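Local coordinates for protein MccF (Escherichia coli, PDB 4IIY) that probably acts as a serine peptidase of the S66 family that gives its host self-immunity to the antibiotic microcin C7, at residues Y131-I134 with I135-K139; R314-E317 with V318-V322. The protein carries 1 engineered substitution. All blocks are in the same frame, centred on the assembly; numbering follows the deposited sequence. Where two conformers were deposited one is given.

Contact 1: Y131-I134 with I135-K139; sequences YDAI and IANPK
Asn137 folds back on Ala133 at the C-terminal end of the short helix 131-136. Two N-H groups of this one residue share the carbonyl oxygen of Ala133. Asn137 N lies 2.9 Å from Ala133 O, on a bent bond of 132°. Asn137 ND2 lies 2.8 Å from the same Ala133 O. The side-chain donor sits in the carbonyl plane, on a lone pair, while the backbone donor is tilted 28° from that plane. Asn137 CG stands beside its own backbone N (chi1 -49°), which turns the amide back over the last turn. The two residues before it make ordinary helical bonds: Ile135 N to Tyr131 O at 3.0 Å and Ala136 N to Asp132 O at 3.0 Å. Within the two segments Ile134 O receives a weak bond from Asn137 N at 3.4 Å and a C-H contact from Pro138 CA at 3.4 Å. Pro138 N has no hydrogen to offer it. At the other end, Ala133 N is bonded to Asp130 OD1, and Tyr131 OH to Leu126 O. The helix is the crossover between parallel strands 110-115 and 140-143. The side chain of Ile134 touches Val105 of helix 94-105 and Ile154 of helix 148-158.

Contact 2: R314-E317 with V318-V322; sequences RPYE and VLTEV
Tyr316 and Thr320 meet one turn apart on helix 315-323, the crossover helix of the beta-alpha-beta unit between strands 297-301 and 330-334. Thr320 was modelled in two conformers. In the one described here its hydroxyl lies over one face of the Tyr316 ring, offset toward the rim, with Thr320 OG1 3.7 Å from Tyr316 CZ. In that conformer OG1 also donates to Tyr316 O at 3.0 Å. Thr320 N bonds to Tyr316 O at 2.9 Å, so two donors then grip one carbonyl oxygen, from opposite faces of its plane. This OG1 stands beside its own backbone N (chi1 -64°), which turns the hydroxyl back toward the preceding turn. Tyr316 CG is anti to the backbone N (chi1 177°), on the side of its carbonyl carbon, and the ring leans toward the next turn, where Thr320 lies. The ring of Tyr316 is also stacked with that of Tyr232. Leu319 CD2 approaches obliquely, 4.5 Å from Tyr316 CD1. Val318 and Leu319 pack on helix 276-288, through Ile276 and Phe283. The extended side chain of Glu321 reaches the second subunit, where OE1 forms a salt bridge with its Arg90 and OE2 accepts a hydrogen bond from its Ile94 N. Arg314 occupies the N-cap position. Its guanidinium has Tyr316 CB above one face and Glu317 CB in plane at its edge, while Arg314 NH1 lies in the plane of the Tyr316 ring, at its edge.

In the fold
Contacts 1 and 2 both lie on crossover helices of beta-alpha-beta units, but in different parts of the chain. Contact 1 belongs to the N-terminal LD-carboxypeptidase domain and contact 2 to the C-terminal one. Their centres are 40 Å apart, on opposite sides of the chain's centre, and their nearest atoms are about 28 Å apart. Contact 1 is away from the active site and the ligand pocket. Contact 2 is nearer: the side chain of Pro315 is about 10 Å from that of Glu270, a predicted charge-relay residue, and about 13 Å from the bound glutamylsulfamoyl inosine. Contact 2 also reaches the second subunit, whereas contact 1 touches no other protein chain of the assembly.

Contact 1: Y131-I134 with I135-K139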
ATOM      1  N   TYR B 131      14.106  20.906  -5.590  1.00 10.51           N
ATOM      2  CA  TYR B 131      13.242  21.120  -6.749  1.00 11.32           C
ATOM      3  C   TYR B 131      13.672  22.335  -7.563  1.00 11.35           C
ATOM      4  O   TYR B 131      13.602  22.314  -8.784  1.00 11.42           O
ATOM      5  CB  TYR B 131      11.765  21.204  -6.334  1.00 11.80           C
ATOM      6  CG  TYR B 131      11.333  19.903  -5.714  1.00  8.93           C
ATOM      7  CD1 TYR B 131      11.188  18.770  -6.495  1.00  9.92           C
ATOM      8  CD2 TYR B 131      11.138  19.785  -4.352  1.00 10.68           C
ATOM      9  CE1 TYR B 131      10.833  17.556  -5.943  1.00  8.75           C
ATOM     10  CE2 TYR B 131      10.786  18.569  -3.784  1.00  9.80           C
ATOM     11  CZ  TYR B 131      10.636  17.455  -4.585  1.00  8.74           C
ATOM     12  OH  TYR B 131      10.293  16.232  -4.043  1.00  9.47           O
ATOM     13  N   ASP B 132      14.128  23.386  -6.888  1.00 12.41           N
ATOM     14  CA  ASP B 132      14.589  24.567  -7.608  1.00 11.80           C
ATOM     15  C   ASP B 132      15.775  24.227  -8.504  1.00 12.07           C
ATOM     16  O   ASP B 132      15.864  24.708  -9.632  1.00 11.83           O
ATOM     17  CB  ASP B 132      14.964  25.687  -6.635  1.00 17.02           C
ATOM     18  CG  ASP B 132      13.755  26.321  -5.978  1.00 24.13           C
ATOM     19  OD1 ASP B 132      12.644  26.218  -6.538  1.00 23.82           O
ATOM     20  OD2 ASP B 132      13.925  26.937  -4.903  1.00 28.19           O
ATOM     21  N   ALA B 133      16.681  23.386  -8.017  1.00 11.22           N
ATOM     22  CA  ALA B 133      17.847  22.997  -8.806  1.00 12.42           C
ATOM     23  C   ALA B 133      17.434  22.111  -9.982  1.00 10.99           C
ATOM     24  O   ALA B 133      18.023  22.189 -11.059  1.00 12.17           O
ATOM     25  CB  ALA B 133      18.881  22.298  -7.941  1.00 12.26           C
ATOM     26  N   ILE B 134      16.422  21.272  -9.779  1.00 10.93           N
ATOM     27  CA  ILE B 134      15.897  20.433 -10.855  1.00 12.33           C
ATOM     28  C   ILE B 134      15.316  21.305 -11.960  1.00 12.04           C
ATOM     29  O   ILE B 134      15.527  21.051 -13.147  1.00 14.62           O
ATOM     30  CB  ILE B 134      14.836  19.454 -10.325  1.00 11.93           C
ATOM     31  CG1 ILE B 134      15.503  18.434  -9.401  1.00 11.70           C
ATOM     32  CG2 ILE B 134      14.123  18.748 -11.474  1.00 13.92           C
ATOM     33  CD1 ILE B 134      14.531  17.567  -8.622  1.00 13.08           C
ATOM     34  N   ILE B 135      14.597  22.352 -11.573  1.00 11.39           N
ATOM     35  CA  ILE B 135      14.038  23.275 -12.549  1.00 13.06           C
ATOM     36  C   ILE B 135      15.135  24.035 -13.292  1.00 14.21           C
ATOM     37  O   ILE B 135      15.054  24.219 -14.508  1.00 16.94           O
ATOM     38  CB  ILE B 135      13.068  24.255 -11.873  1.00 12.70           C
ATOM     39  CG1 ILE B 135      11.819  23.503 -11.408  1.00 13.41           C
ATOM     40  CG2 ILE B 135      12.696  25.395 -12.819  1.00 14.21           C
ATOM     41  CD1 ILE B 135      10.981  24.261 -10.405  1.00 15.99           C
ATOM     42  N   ALA B 136      16.166  24.450 -12.564  1.00 13.37           N
ATOM     43  CA  ALA B 136      17.256  25.228 -13.154  1.00 15.59           C
ATOM     44  C   ALA B 136      18.132  24.384 -14.077  1.00 15.01           C
ATOM     45  O   ALA B 136      18.732  24.900 -15.023  1.00 18.38           O
ATOM     46  CB  ALA B 136      18.111  25.862 -12.057  1.00 14.13           C
ATOM     47  N   ASN B 137      18.204  23.088 -13.789  1.00 13.56           N
ATOM     48  CA  ASN B 137      19.101  22.174 -14.489  1.00 16.26           C
ATOM     49  C   ASN B 137      18.366  20.900 -14.889  1.00 13.64           C
ATOM     50  O   ASN B 137      18.648  19.828 -14.350  1.00 13.55           O
ATOM     51  CB  ASN B 137      20.287  21.800 -13.589  1.00 17.53           C
ATOM     52  CG  ASN B 137      20.941  23.010 -12.943  1.00 23.93           C
ATOM     53  OD1 ASN B 137      21.772  23.682 -13.556  1.00 26.26           O
ATOM     54  ND2 ASN B 137      20.571  23.292 -11.695  1.00 21.58           N
ATOM     55  N   PRO B 138      17.405  21.011 -15.815  1.00 12.51           N
ATOM     56  CA  PRO B 138      16.612  19.821 -16.145  1.00 12.53           C
ATOM     57  C   PRO B 138      17.480  18.719 -16.740  1.00 12.59           C
ATOM     58  O   PRO B 138      18.372  18.988 -17.553  1.00 14.79           O
ATOM     59  CB  PRO B 138      15.587  20.337 -17.163  1.00 15.88           C
ATOM     60  CG  PRO B 138      16.073  21.686 -17.590  1.00 20.88           C
ATOM     61  CD  PRO B 138      16.912  22.227 -16.484  1.00 16.41           C
ATOM     62  N   LYS B 139      17.234  17.487 -16.308  1.00 10.52           N
ATOM     63  CA  LYS B 139      17.949  16.325 -16.820  1.00  9.53           C
ATOM     64  C   LYS B 139      16.944  15.211 -17.055  1.00  9.24           C
ATOM     65  O   LYS B 139      15.814  15.274 -16.567  1.00  9.62           O
ATOM     66  CB  LYS B 139      19.027  15.860 -15.831  1.00 10.43           C
ATOM     67  CG  LYS B 139      20.144  16.891 -15.592  1.00 10.65           C
ATOM     68  CD  LYS B 139      21.109  16.426 -14.510  1.00 12.02           C
ATOM     69  CE  LYS B 139      22.005  17.560 -14.024  1.00 12.53           C
ATOM     70  NZ  LYS B 139      22.842  18.152 -15.113  1.00 15.07           N
TER

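Contact 2: R314-E317 with V318-V322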
ATOM      1  N   ARG B 314      -6.770 -13.329 -14.592  1.00 12.91           N
ATOM      2  CA  ARG B 314      -5.720 -12.346 -14.832  1.00 12.83           C
ATOM      3  C   ARG B 314      -6.155 -10.974 -14.339  1.00 10.42           C
ATOM      4  O   ARG B 314      -7.340 -10.740 -14.087  1.00 10.01           O
ATOM      5  CB  ARG B 314      -5.332 -12.294 -16.309  1.00 16.74           C
ATOM      6  CG  ARG B 314      -6.446 -11.927 -17.256  1.00 24.24           C
ATOM      7  CD  ARG B 314      -5.980 -12.058 -18.707  1.00 31.59           C
ATOM      8  NE  ARG B 314      -7.016 -11.846 -19.725  1.00 35.48           N
ATOM      9  CZ  ARG B 314      -8.301 -11.579 -19.492  1.00 30.15           C
ATOM     10  NH1 ARG B 314      -8.765 -11.474 -18.257  1.00 26.69           N
ATOM     11  NH2 ARG B 314      -9.132 -11.413 -20.514  1.00 29.36           N
ATOM     12  N   PRO B 315      -5.199 -10.053 -14.208  1.00 10.42           N
ATOM     13  CA  PRO B 315      -5.554  -8.739 -13.665  1.00 10.45           C
ATOM     14  C   PRO B 315      -6.687  -8.027 -14.419  1.00 10.00           C
ATOM     15  O   PRO B 315      -7.501  -7.349 -13.791  1.00 10.06           O
ATOM     16  CB  PRO B 315      -4.236  -7.968 -13.755  1.00 10.66           C
ATOM     17  CG  PRO B 315      -3.201  -9.040 -13.567  1.00 13.66           C
ATOM     18  CD  PRO B 315      -3.739 -10.216 -14.337  1.00 11.50           C
ATOM     19  N   TYR B 316      -6.759  -8.171 -15.740  1.00  9.97           N
ATOM     20  CA  TYR B 316      -7.816  -7.488 -16.480  1.00  9.23           C
ATOM     21  C   TYR B 316      -9.207  -7.944 -16.047  1.00  9.36           C
ATOM     22  O   TYR B 316     -10.142  -7.149 -16.010  1.00 10.08           O
ATOM     23  CB  TYR B 316      -7.635  -7.701 -17.983  1.00 10.87           C
ATOM     24  CG  TYR B 316      -8.734  -7.082 -18.816  1.00 11.25           C
ATOM     25  CD1 TYR B 316      -8.857  -5.706 -18.927  1.00 13.91           C
ATOM     26  CD2 TYR B 316      -9.646  -7.876 -19.495  1.00 13.29           C
ATOM     27  CE1 TYR B 316      -9.866  -5.131 -19.691  1.00 11.52           C
ATOM     28  CE2 TYR B 316     -10.654  -7.311 -20.266  1.00 12.98           C
ATOM     29  CZ  TYR B 316     -10.760  -5.943 -20.353  1.00 13.60           C
ATOM     30  OH  TYR B 316     -11.766  -5.389 -21.120  1.00 16.28           O
ATOM     31  N   GLU B 317      -9.343  -9.222 -15.711  1.00  9.86           N
ATOM     32  CA  GLU B 317     -10.629  -9.721 -15.242  1.00  9.76           C
ATOM     33  C   GLU B 317     -11.027  -9.086 -13.903  1.00  9.91           C
ATOM     34  O   GLU B 317     -12.201  -8.771 -13.677  1.00 10.59           O
ATOM     35  CB  GLU B 317     -10.620 -11.249 -15.148  1.00 12.53           C
ATOM     36  CG  GLU B 317     -11.949 -11.841 -14.703  1.00 18.72           C
ATOM     37  CD  GLU B 317     -11.969 -13.358 -14.743  1.00 20.90           C
ATOM     38  OE1 GLU B 317     -11.049 -13.959 -15.343  1.00 21.92           O
ATOM     39  OE2 GLU B 317     -12.911 -13.952 -14.166  1.00 22.85           O
ATOM     40  N   VAL B 318     -10.052  -8.913 -13.010  1.00  8.85           N
ATOM     41  CA  VAL B 318     -10.299  -8.249 -11.729  1.00  8.37           C
ATOM     42  C   VAL B 318     -10.689  -6.785 -11.961  1.00  8.37           C
ATOM     43  O   VAL B 318     -11.644  -6.280 -11.382  1.00  8.63           O
ATOM     44  CB  VAL B 318      -9.071  -8.345 -10.787  1.00  9.63           C
ATOM     45  CG1 VAL B 318      -9.376  -7.704  -9.442  1.00 10.65           C
ATOM     46  CG2 VAL B 318      -8.657  -9.805 -10.602  1.00 10.67           C
ATOM     47  N   LEU B 319      -9.954  -6.108 -12.834  1.00  8.02           N
ATOM     48  CA  LEU B 319     -10.281  -4.731 -13.181  1.00  8.47           C
ATOM     49  C   LEU B 319     -11.713  -4.627 -13.692  1.00  7.28           C
ATOM     50  O   LEU B 319     -12.455  -3.720 -13.321  1.00  8.81           O
ATOM     51  CB  LEU B 319      -9.307  -4.204 -14.234  1.00  8.19           C
ATOM     52  CG  LEU B 319      -9.548  -2.776 -14.720  1.00  8.68           C
ATOM     53  CD1 LEU B 319      -9.399  -1.773 -13.591  1.00 11.29           C
ATOM     54  CD2 LEU B 319      -8.586  -2.451 -15.852  1.00 11.14           C
ATOM     55  N   THR B 320     -12.113  -5.559 -14.548  1.00  8.73           N
ATOM     56  CA  THR B 320     -13.462  -5.552 -15.111  0.74  9.39           C
ATOM     57  C   THR B 320     -14.524  -5.640 -14.009  1.00  9.18           C
ATOM     58  O   THR B 320     -15.533  -4.934 -14.040  1.00  9.25           O
ATOM     59  CB  THR B 320     -13.622  -6.673 -16.162  0.74  9.74           C
ATOM     60  OG1 THR B 320     -12.741  -6.404 -17.261  0.74  9.85           O
ATOM     61  CG2 THR B 320     -15.055  -6.751 -16.679  0.74  9.33           C
ATOM     62  N   GLU B 321     -14.307  -6.502 -13.020  1.00  8.07           N
ATOM     63  CA  GLU B 321     -15.270  -6.560 -11.919  1.00  9.29           C
ATOM     64  C   GLU B 321     -15.320  -5.225 -11.179  1.00  8.77           C
ATOM     65  O   GLU B 321     -16.395  -4.696 -10.894  1.00  8.89           O
ATOM     66  CB  GLU B 321     -14.954  -7.678 -10.923  1.00  9.47           C
ATOM     67  CG  GLU B 321     -16.055  -7.809  -9.877  1.00  9.43           C
ATOM     68  CD  GLU B 321     -15.736  -8.747  -8.709  1.00  9.45           C
ATOM     69  OE1 GLU B 321     -14.608  -9.276  -8.620  1.00 10.95           O
ATOM     70  OE2 GLU B 321     -16.632  -8.934  -7.857  1.00  9.52           O
ATOM     71  N   VAL B 322     -14.152  -4.681 -10.851  1.00  8.48           N
ATOM     72  CA  VAL B 322     -14.088  -3.424 -10.113  1.00  8.57           C
ATOM     73  C   VAL B 322     -14.768  -2.284 -10.878  1.00  7.85           C
ATOM     74  O   VAL B 322     -15.433  -1.432 -10.286  1.00  9.64           O
ATOM     75  CB  VAL B 322     -12.630  -3.081  -9.758  1.00  7.41           C
ATOM     76  CG1 VAL B 322     -12.508  -1.656  -9.211  1.00  9.12           C
ATOM     77  CG2 VAL B 322     -12.079  -4.101  -8.762  1.00  8.72           C
TER